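Local structure of iron binding protein FbpA (Mannheimia haemolytica, 1Q35) at residues 16-21 and 259-264; 81-86 and 270-275; 104-109 and 180-185; 172-177 and 311-316. The protein binds ferric ion and probably carries it in the periplasm for bacterial iron uptake. All coordinates share one frame; numbering follows the deposited sequence. Where two conformers were deposited one is given.

Contact 1: 16-21 and 259-264; sequences EPMLKN and QGLYAE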
# COMPACT_ATOMS: atom_id res chain seq x y z
N GLU A 16 7.58 7.85 11.27
CA GLU A 16 8.24 8.48 12.41
C GLU A 16 7.35 9.45 13.19
O GLU A 16 7.38 9.43 14.41
CB GLU A 16 9.54 9.17 11.98
CG GLU A 16 10.45 9.62 13.11
CD GLU A 16 11.73 10.24 12.60
OE1 GLU A 16 11.88 11.47 12.72
OE2 GLU A 16 12.58 9.49 12.07
N PRO A 17 6.57 10.32 12.53
CA PRO A 17 5.69 11.23 13.28
C PRO A 17 4.74 10.51 14.23
O PRO A 17 4.55 10.94 15.37
CB PRO A 17 4.92 11.97 12.18
CG PRO A 17 5.82 11.91 11.00
CD PRO A 17 6.47 10.55 11.07
N MET A 18 4.16 9.40 13.77
CA MET A 18 3.24 8.63 14.59
C MET A 18 3.95 7.98 15.78
O MET A 18 3.43 7.98 16.89
CB MET A 18 2.54 7.54 13.77
CG MET A 18 1.68 8.08 12.63
SD MET A 18 2.62 8.26 11.11
CE MET A 18 1.57 9.33 10.18
N LEU A 19 5.14 7.44 15.52
CA LEU A 19 5.90 6.74 16.56
C LEU A 19 6.46 7.71 17.60
O LEU A 19 6.50 7.39 18.78
CB LEU A 19 7.02 5.91 15.95
CG LEU A 19 6.54 4.81 15.00
CD1 LEU A 19 7.73 4.12 14.36
CD2 LEU A 19 5.65 3.80 15.71
N LYS A 20 6.88 8.90 17.17
CA LYS A 20 7.39 9.92 18.08
C LYS A 20 6.29 10.43 19.00
O LYS A 20 6.52 10.66 20.18
CB LYS A 20 8.00 11.09 17.30
CG LYS A 20 9.30 10.76 16.60
CD LYS A 20 10.50 10.88 17.53
CE LYS A 20 11.79 11.10 16.77
NZ LYS A 20 12.38 9.83 16.29
N ASN A 21 5.09 10.59 18.46
CA ASN A 21 3.93 10.99 19.26
C ASN A 21 3.53 9.90 20.25
O ASN A 21 3.14 10.20 21.37
CB ASN A 21 2.75 11.37 18.36
CG ASN A 21 2.80 12.81 17.91
OD1 ASN A 21 2.36 13.72 18.62
ND2 ASN A 21 3.36 13.04 16.72
N GLN A 259 -4.67 8.37 13.99
CA GLN A 259 -5.44 8.27 12.75
C GLN A 259 -5.53 9.64 12.05
O GLN A 259 -5.47 9.72 10.81
CB GLN A 259 -6.83 7.69 13.02
CG GLN A 259 -6.80 6.21 13.38
CD GLN A 259 -6.59 5.32 12.17
OE1 GLN A 259 -7.42 5.30 11.26
NE2 GLN A 259 -5.49 4.57 12.16
N GLY A 260 -5.64 10.70 12.84
CA GLY A 260 -5.57 12.05 12.32
C GLY A 260 -4.23 12.37 11.69
O GLY A 260 -4.18 13.05 10.67
N LEU A 261 -3.14 11.90 12.29
CA LEU A 261 -1.81 12.06 11.72
C LEU A 261 -1.68 11.31 10.39
O LEU A 261 -1.11 11.82 9.43
CB LEU A 261 -0.73 11.59 12.69
CG LEU A 261 -0.58 12.36 14.00
CD1 LEU A 261 0.48 11.69 14.88
CD2 LEU A 261 -0.23 13.82 13.77
N TYR A 262 -2.18 10.08 10.33
CA TYR A 262 -2.18 9.34 9.07
C TYR A 262 -2.94 10.13 7.99
O TYR A 262 -2.51 10.17 6.83
CB TYR A 262 -2.83 7.97 9.27
CG TYR A 262 -1.95 6.89 9.87
CD1 TYR A 262 -2.35 6.20 11.01
CD2 TYR A 262 -0.75 6.52 9.27
CE1 TYR A 262 -1.58 5.18 11.53
CE2 TYR A 262 0.03 5.50 9.79
CZ TYR A 262 -0.39 4.83 10.93
OH TYR A 262 0.35 3.80 11.45
N ALA A 263 -4.04 10.76 8.36
CA ALA A 263 -4.83 11.54 7.40
C ALA A 263 -4.08 12.80 6.95
O ALA A 263 -3.94 13.04 5.76
CB ALA A 263 -6.17 11.92 8.00
N GLU A 264 -3.60 13.57 7.92
CA GLU A 264 -3.12 14.93 7.64
C GLU A 264 -1.68 14.97 7.17
O GLU A 264 -1.33 15.79 6.33
CB GLU A 264 -3.26 15.81 8.89
CG GLU A 264 -4.70 16.05 9.31
CD GLU A 264 -5.50 16.84 8.30
OE1 GLU A 264 -6.74 16.68 8.29
OE2 GLU A 264 -4.92 17.63 7.53

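Contact 2: 81-86 and 270-275; sequences EKNIPA and PVKEGI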
# COMPACT_ATOMS: atom_id res chain seq x y z
N GLU A 81 -11.11 -3.18 18.69
CA GLU A 81 -12.46 -3.52 18.26
C GLU A 81 -13.30 -2.27 17.97
O GLU A 81 -14.02 -2.22 16.98
CB GLU A 81 -13.16 -4.36 19.34
CG GLU A 81 -14.55 -4.82 18.96
CD GLU A 81 -15.16 -5.72 20.02
OE1 GLU A 81 -15.40 -6.91 19.71
OE2 GLU A 81 -15.40 -5.24 21.14
N LYS A 82 -13.17 -1.27 18.84
CA LYS A 82 -13.93 -0.03 18.73
C LYS A 82 -13.41 0.85 17.59
O LYS A 82 -14.20 1.46 16.86
CB LYS A 82 -13.83 0.75 20.05
CG LYS A 82 -14.70 2.01 20.11
CD LYS A 82 -14.48 2.78 21.41
CE LYS A 82 -15.11 4.16 21.37
NZ LYS A 82 -14.12 5.22 21.05
N ASN A 83 -12.09 0.89 17.44
CA ASN A 83 -11.45 1.84 16.53
C ASN A 83 -11.37 1.36 15.09
O ASN A 83 -11.51 2.17 14.17
CB ASN A 83 -10.04 2.18 17.03
CG ASN A 83 -10.05 3.08 18.25
OD1 ASN A 83 -11.06 3.72 18.56
ND2 ASN A 83 -8.92 3.15 18.94
N ILE A 84 -11.13 0.07 14.89
CA ILE A 84 -10.92 -0.48 13.55
C ILE A 84 -12.17 -1.25 13.11
O ILE A 84 -12.53 -2.24 13.74
CB ILE A 84 -9.69 -1.43 13.53
CG1 ILE A 84 -8.45 -0.70 14.06
CG2 ILE A 84 -9.47 -1.96 12.11
CD1 ILE A 84 -7.21 -1.57 14.18
N PRO A 85 -12.84 -0.80 12.05
CA PRO A 85 -13.98 -1.54 11.52
C PRO A 85 -13.59 -2.98 11.19
O PRO A 85 -12.45 -3.23 10.80
CB PRO A 85 -14.34 -0.77 10.24
CG PRO A 85 -13.85 0.60 10.48
CD PRO A 85 -12.59 0.44 11.29
N ALA A 86 -14.54 -3.91 11.35
CA ALA A 86 -14.26 -5.33 11.20
C ALA A 86 -13.67 -5.71 9.84
O ALA A 86 -12.87 -6.63 9.74
CB ALA A 86 -15.54 -6.14 11.46
N PRO A 270 -7.83 7.08 6.83
CA PRO A 270 -7.90 6.40 8.13
C PRO A 270 -8.86 5.22 8.07
O PRO A 270 -9.83 5.25 7.33
CB PRO A 270 -8.46 7.47 9.07
CG PRO A 270 -8.23 8.75 8.40
CD PRO A 270 -8.24 8.49 6.93
N VAL A 271 -8.58 4.17 8.85
CA VAL A 271 -9.58 3.11 9.05
C VAL A 271 -10.64 3.53 10.08
O VAL A 271 -11.78 3.07 10.02
CB VAL A 271 -8.96 1.75 9.46
CG1 VAL A 271 -8.06 1.22 8.35
CG2 VAL A 271 -8.22 1.83 10.79
N LYS A 272 -10.27 4.40 11.01
CA LYS A 272 -11.18 4.78 12.10
C LYS A 272 -12.27 5.71 11.58
O LYS A 272 -11.98 6.74 10.96
CB LYS A 272 -10.42 5.44 13.24
CG LYS A 272 -11.28 5.76 14.46
CD LYS A 272 -10.43 6.21 15.64
CE LYS A 272 -11.26 6.87 16.73
NZ LYS A 272 -12.41 6.04 17.16
N GLU A 273 -13.52 5.35 11.83
CA GLU A 273 -14.66 6.16 11.41
C GLU A 273 -14.70 7.48 12.17
O GLU A 273 -14.34 7.55 13.34
CB GLU A 273 -15.97 5.39 11.63
CG GLU A 273 -16.13 4.18 10.73
CD GLU A 273 -17.47 3.50 10.89
OE1 GLU A 273 -18.43 3.91 10.20
OE2 GLU A 273 -17.56 2.57 11.71
N GLY A 274 -15.12 8.53 11.48
CA GLY A 274 -15.22 9.85 12.07
C GLY A 274 -13.95 10.68 11.97
O GLY A 274 -13.95 11.84 12.37
N ILE A 275 -12.88 10.10 11.45
CA ILE A 275 -11.64 10.84 11.22
C ILE A 275 -11.62 11.29 9.76
O ILE A 275 -11.60 10.47 8.85
CB ILE A 275 -10.40 9.95 11.50
CG1 ILE A 275 -10.47 9.34 12.91
CG2 ILE A 275 -9.12 10.77 11.35
CD1 ILE A 275 -10.52 10.35 14.05
O HOH W 1 -13.97 3.18 13.83
O HOH W 2 -15.77 1.19 13.82

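Contact 3: 104-109 and 180-185; sequences VIYTSK and DQVKAI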
# COMPACT_ATOMS: atom_id res chain seq x y z
N VAL A 104 -3.92 4.07 -7.84
CA VAL A 104 -4.60 4.90 -8.82
C VAL A 104 -3.84 4.98 -10.14
O VAL A 104 -2.75 4.43 -10.27
CB VAL A 104 -4.83 6.32 -8.25
CG1 VAL A 104 -5.65 6.24 -6.96
CG2 VAL A 104 -3.52 7.05 -7.99
N ILE A 105 -4.46 5.64 -11.11
CA ILE A 105 -3.82 5.95 -12.38
C ILE A 105 -3.61 7.46 -12.44
O ILE A 105 -4.56 8.23 -12.37
CB ILE A 105 -4.65 5.48 -13.58
CG1 ILE A 105 -4.85 3.96 -13.52
CG2 ILE A 105 -3.97 5.88 -14.89
CD1 ILE A 105 -5.78 3.41 -14.57
N TYR A 106 -2.35 7.87 -12.52
CA TYR A 106 -2.00 9.27 -12.74
C TYR A 106 -1.91 9.53 -14.23
O TYR A 106 -1.41 8.70 -14.97
CB TYR A 106 -0.66 9.59 -12.06
CG TYR A 106 -0.74 9.48 -10.56
CD1 TYR A 106 -0.10 8.45 -9.86
CD2 TYR A 106 -1.47 10.39 -9.83
CE1 TYR A 106 -0.19 8.36 -8.48
CE2 TYR A 106 -1.57 10.30 -8.44
CZ TYR A 106 -0.93 9.29 -7.78
OH TYR A 106 -1.06 9.24 -6.41
N THR A 107 -2.40 10.69 -14.67
CA THR A 107 -2.31 11.06 -16.08
C THR A 107 -1.69 12.43 -16.24
O THR A 107 -1.75 13.27 -15.35
CB THR A 107 -3.69 11.06 -16.75
OG1 THR A 107 -4.59 11.89 -16.00
CG2 THR A 107 -4.31 9.66 -16.78
N SER A 108 -1.11 12.65 -17.41
CA SER A 108 -0.57 13.96 -17.76
C SER A 108 -1.71 14.97 -17.82
O SER A 108 -2.68 14.76 -18.53
CB SER A 108 0.12 13.90 -19.12
OG SER A 108 0.43 15.20 -19.59
N LYS A 109 -1.59 16.06 -17.07
CA LYS A 109 -2.56 17.14 -17.14
C LYS A 109 -2.71 17.66 -18.58
O LYS A 109 -3.83 17.78 -19.07
CB LYS A 109 -2.14 18.28 -16.21
CG LYS A 109 -3.10 19.46 -16.16
CD LYS A 109 -2.55 20.61 -15.31
CE LYS A 109 -3.50 21.80 -15.32
NZ LYS A 109 -2.86 23.03 -14.78
N ASP A 180 8.39 8.57 -8.63
CA ASP A 180 9.26 8.71 -9.80
C ASP A 180 8.48 8.62 -11.11
O ASP A 180 8.86 9.26 -12.09
CB ASP A 180 10.33 7.61 -9.82
CG ASP A 180 11.41 7.81 -8.79
OD1 ASP A 180 11.79 8.97 -8.53
OD2 ASP A 180 11.95 6.86 -8.19
N GLN A 181 7.40 7.84 -11.15
CA GLN A 181 6.62 7.74 -12.38
C GLN A 181 5.90 9.05 -12.67
O GLN A 181 5.71 9.41 -13.83
CB GLN A 181 5.59 6.61 -12.34
CG GLN A 181 6.04 5.30 -11.72
CD GLN A 181 7.32 4.76 -12.33
OE1 GLN A 181 7.44 4.67 -13.54
NE2 GLN A 181 8.27 4.40 -11.47
N VAL A 182 5.48 9.75 -11.61
CA VAL A 182 4.82 11.04 -11.77
C VAL A 182 5.83 12.13 -12.17
O VAL A 182 5.52 13.02 -12.95
CB VAL A 182 4.00 11.42 -10.51
CG1 VAL A 182 3.31 12.76 -10.71
CG2 VAL A 182 2.98 10.31 -10.21
N LYS A 183 7.06 12.05 -11.66
CA LYS A 183 8.14 12.90 -12.17
C LYS A 183 8.30 12.69 -13.67
O LYS A 183 8.48 13.65 -14.42
CB LYS A 183 9.45 12.58 -11.46
CG LYS A 183 10.62 13.49 -11.83
CD LYS A 183 11.90 13.07 -11.14
CE LYS A 183 12.99 14.13 -11.26
NZ LYS A 183 14.33 13.59 -10.91
N ALA A 184 8.22 11.44 -14.12
CA ALA A 184 8.36 11.12 -15.53
C ALA A 184 7.20 11.69 -16.35
O ALA A 184 7.40 12.11 -17.48
CB ALA A 184 8.48 9.62 -15.73
N ILE A 185 5.99 11.72 -15.79
CA ILE A 185 4.86 12.39 -16.44
C ILE A 185 5.18 13.88 -16.60
O ILE A 185 5.00 14.46 -17.67
CB ILE A 185 3.55 12.19 -15.64
CG1 ILE A 185 3.09 10.73 -15.71
CG2 ILE A 185 2.47 13.13 -16.18
CD1 ILE A 185 1.89 10.40 -14.83

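Contact 4: 172-177 and 311-316; sequences RKPQGG and VKFDDF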
# COMPACT_ATOMS: atom_id res chain seq x y z
N ARG A 172 9.33 3.21 -20.80
CA ARG A 172 10.69 2.96 -20.35
C ARG A 172 10.71 1.70 -19.48
O ARG A 172 9.68 1.24 -18.99
CB ARG A 172 11.21 4.15 -19.54
CG ARG A 172 10.52 4.34 -18.20
CD ARG A 172 11.00 5.56 -17.44
NE ARG A 172 10.39 5.64 -16.12
CZ ARG A 172 10.70 6.55 -15.20
NH1 ARG A 172 11.60 7.48 -15.46
NH2 ARG A 172 10.09 6.53 -14.03
N LYS A 173 11.91 1.16 -19.28
CA LYS A 173 12.11 0.03 -18.39
C LYS A 173 11.59 0.39 -16.99
O LYS A 173 11.89 1.47 -16.48
CB LYS A 173 13.60 -0.29 -18.32
CG LYS A 173 13.94 -1.51 -17.50
CD LYS A 173 15.42 -1.87 -17.64
CE LYS A 173 15.86 -2.85 -16.57
NZ LYS A 173 15.15 -4.15 -16.66
N PRO A 174 10.81 -0.49 -16.36
CA PRO A 174 10.38 -0.24 -14.98
C PRO A 174 11.54 0.13 -14.07
O PRO A 174 12.56 -0.56 -14.03
CB PRO A 174 9.72 -1.56 -14.58
CG PRO A 174 9.18 -2.08 -15.84
CD PRO A 174 10.23 -1.75 -16.88
N GLN A 175 11.37 1.23 -13.34
CA GLN A 175 12.42 1.78 -12.50
C GLN A 175 11.81 2.73 -11.47
O GLN A 175 10.72 3.27 -11.68
CB GLN A 175 13.43 2.55 -13.36
CG GLN A 175 12.82 3.73 -14.10
CD GLN A 175 13.74 4.29 -15.14
OE1 GLN A 175 14.45 5.26 -14.88
NE2 GLN A 175 13.74 3.69 -16.32
N GLY A 176 12.52 2.95 -10.37
CA GLY A 176 12.10 3.89 -9.37
C GLY A 176 10.87 3.43 -8.60
O GLY A 176 10.45 2.28 -8.71
N GLY A 177 10.30 4.34 -7.82
CA GLY A 177 9.08 4.09 -7.07
C GLY A 177 7.89 4.80 -7.69
O GLY A 177 7.92 5.23 -8.85
N VAL A 311 5.92 -13.27 -18.02
CA VAL A 311 5.93 -12.23 -19.05
C VAL A 311 7.24 -11.43 -19.05
O VAL A 311 7.45 -10.61 -19.94
CB VAL A 311 4.71 -11.27 -18.95
CG1 VAL A 311 3.40 -12.06 -18.92
CG2 VAL A 311 4.81 -10.35 -17.75
N LYS A 312 8.10 -11.68 -18.07
CA LYS A 312 9.37 -10.97 -17.91
C LYS A 312 9.09 -9.47 -17.97
O LYS A 312 9.65 -8.73 -18.79
CB LYS A 312 10.40 -11.42 -18.96
CG LYS A 312 10.81 -12.89 -18.81
CD LYS A 312 11.61 -13.13 -17.53
CE LYS A 312 12.14 -14.56 -17.43
NZ LYS A 312 11.14 -15.49 -16.83
N PHE A 313 8.22 -9.04 -17.07
CA PHE A 313 7.64 -7.70 -17.10
C PHE A 313 8.68 -6.59 -17.11
O PHE A 313 8.49 -5.56 -17.77
CB PHE A 313 6.69 -7.50 -15.91
CG PHE A 313 5.87 -6.24 -16.01
CD1 PHE A 313 4.66 -6.24 -16.68
CD2 PHE A 313 6.33 -5.07 -15.45
CE1 PHE A 313 3.92 -5.09 -16.78
CE2 PHE A 313 5.59 -3.91 -15.56
CZ PHE A 313 4.38 -3.93 -16.22
N ASP A 314 9.76 -6.78 -16.36
CA ASP A 314 10.76 -5.73 -16.19
C ASP A 314 11.84 -5.70 -17.28
O ASP A 314 12.66 -4.78 -17.30
CB ASP A 314 11.44 -5.88 -14.83
CG ASP A 314 10.52 -5.58 -13.67
OD1 ASP A 314 9.39 -5.07 -13.86
OD2 ASP A 314 10.87 -5.82 -12.50
N ASP A 315 11.84 -6.68 -18.16
CA ASP A 315 12.82 -6.73 -19.24
C ASP A 315 12.40 -5.80 -20.38
O ASP A 315 11.31 -5.94 -20.94
CB ASP A 315 12.96 -8.16 -19.75
CG ASP A 315 14.04 -8.30 -20.80
OD1 ASP A 315 15.18 -8.67 -20.44
OD2 ASP A 315 13.83 -8.07 -22.00
N PHE A 316 13.28 -4.86 -20.74
CA PHE A 316 12.99 -3.84 -21.74
C PHE A 316 13.87 -4.01 -22.98
O PHE A 316 14.05 -3.07 -23.76
CB PHE A 316 13.20 -2.45 -21.11
CG PHE A 316 12.45 -1.34 -21.79
CD1 PHE A 316 11.07 -1.24 -21.67
CD2 PHE A 316 13.13 -0.39 -22.55
CE1 PHE A 316 10.38 -0.21 -22.30
CE2 PHE A 316 12.44 0.64 -23.18
CZ PHE A 316 11.07 0.73 -23.05
O HOH W 3 16.12 -4.92 -19.14

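Contact 1: 16-21 and 259-264
Pro17 O, on the flank of helix 16-26 that approaches Leu261, is gripped twice by Asn21: the backbone N at 3.2 Å and the side-chain ND2 at 2.8 Å reach it from opposite faces of the carbonyl plane. The ND2 bond is nearly straight, 171° at the hydrogen. The amide is thereby held where Leu261 CD1 of helix 256-266 packs against ND2 at 3.7 Å. The two helical segments run almost antiparallel, at 157°, with axes 9.8 Å apart.

Between them reaches Met18, where a bend at chi2 (89°) brings SD beside the Tyr262 ring. CG stands over one face of that ring, 4.2 Å from the centroid. SD takes an oblique Met-aromatic position, and CE meets both Tyr262 CD2 (3.8 Å) and Leu261 O (3.7 Å). The Tyr262 side chain is about 9 Å from that of Tyr198, an iron-binding residue, which places this helix pair near the metal site. No hydrogen bond joins the two segments, which implies that dispersion and sulfur-ring contacts carry the pairing, while the Asn21 N-H is spent on Pro17 O of its own helix and Leu261 CD1 meets the amide by packing alone.

Contact 2: 81-86 and 270-275
The C-terminal end of helix 78-83 meets the loop after strand 269-270 where Asn83 lies against Lys272, the first residue of a type II beta turn ending at Ile275. Lys272 NZ donates to Asn83 OD1 at 3.0 Å, from 45° above the carbonyl plane. The lysine chain is extended until its last torsion, where chi4 of 52° turns NZ to the amide. Asn83 ND2 is bonded in turn to Ser254 OG. Lys82 NZ stands 4.3 Å from Lys272 NZ, a like-charge approach that may lower the proton affinity of one amine and that the Asn83 OD1 acceptor would partly offset.

Within the periplasmic solute-binding protein fold this junction lies away from the iron site, joining helix 78-83 to the loop that leads toward helix 279-283. Ile84 is the first residue to leave helical geometry, and the carbonyl just before it is met from two directions. Lys272 CA makes a CH...O contact to Asn83 O at 3.3 Å, and water 1 lies 2.7 Å from Asn83 O while accepting from Glu273 N. Water 2 sits near Glu273 OE2 and, by a weak bond, Lys82 O. Beyond the helix, Pro85 presses its ring on the Val271 carbonyl, with CD 3.0 Å from Val271 O. Ile84 CG1 packs on Val271 CG2 at 4.1 Å, and Gln259 OE1 accepts from Lys272 N, tying the loop to helix 256-266.

Contact 3: 104-109 and 180-185
Tyr106 on strand 96-108 meets Val182 and Ile185 on helix 178-187 in a helix-on-sheet layer of the periplasmic binding protein fold. The helix belongs to the connection between the parallel strands 133-134 and 192-196, and strand 192-196 pairs antiparallel with strand 96-108. The strand and helix segments run nearly the same way, 19° apart, with axes 8.7 Å from each other.

The tyrosine ring has a valine on either side of its plane. On one side Val104 CG2, from the same strand, stands 3.4 Å above the plane toward the rim. On the other, Val182 CG2 approaches obliquely and off-centre, 30° from the ring normal, with CD1 of Tyr106 the nearest atom at 3.6 Å. Tyr106 OH is bonded to Asn196 O on strand 192-196, which fixes the far end of the ring. The Tyr106 side chain is about 5 Å from that of Tyr199, an iron ligand in the metal-bound protein.

Ile185 works as a fork over the strand backbone. Its CG1 arm is extended (chi2 173°), so that CD1 reaches Tyr106 O at 3.7 Å and lies near Tyr106 CB. Thr107 points away from the helix, its OG1 bonded to Gly113 O. The two arms meet the residues before and after it in the chain: CD1 takes Tyr106, while CG2, anti to the backbone N of Ile185, rests 3.5 Å from Ser108 CA, and Ser108 OG is held by Arg111 N.

Contact 4: 172-177 and 311-316
Phe316 lays one ring face over the peptide that joins Arg172 to Lys173. Lys173 N stands 3.4 Å above the plane over the ring centre, whereas Arg172 C is displaced toward the rim, its nearest ring atom being CE1. The Lys173 and Phe316 side chains pass in opposing senses, CB of Lys173 lying 3.6 Å from CB of Phe316.

The lysine continues to the backbone of a type I turn, Lys312 to Asp315, which starts at the Schellman residue ending helix 301-311. Its chain is straight until chi4 (63°) swings NZ round to donate to Asp314 O at 2.6 Å, from 36° above the carbonyl plane. Water 3 accepts from the same NZ at 2.8 Å and from Phe316 N at 3.3 Å, bridging the two. Lys173 O is taken by Gln175 NE2 within the loop.

Pro174 wedges in beside the turn. Its CG meets Phe313 CE2 obliquely at 4.0 Å and lies 3.6 Å from Asp314 OD1, which sits in plane at the edge of the Phe313 ring. That carboxylate is held by Ser137 OG and Gly138 N, so it is positioned from the loop after strand 133-134. The direct grip on the turn is ammonium to carbonyl, with the Phe316 face on the peptide and the proline packing alongside; the Asp314 and Asp315 carboxylates lie near the lysine without touching it and may favour its charged form.

The four contacts fall into two neighbouring pairs. Contacts 1 and 2 have centres 15 Å apart and touch through Gln259. Contacts 3 and 4, 16 Å between centres, meet where Gln181 NE2 approaches Gln175 O at 2.7 Å. Between the pairs the gaps are wide: contacts 1 and 3 come no nearer than about 13 Å between nearest atoms, and contacts 2 and 4 lie on opposite sides of the chain's centre. Of the four, contact 3 comes closest to the iron-site tyrosines, its Tyr106 also lying about 7 Å from Tyr198, side chain to side chain. Contact 1 follows, then contact 4, whose Phe313 is about 12 Å from Tyr142; contact 2 is remote from the site.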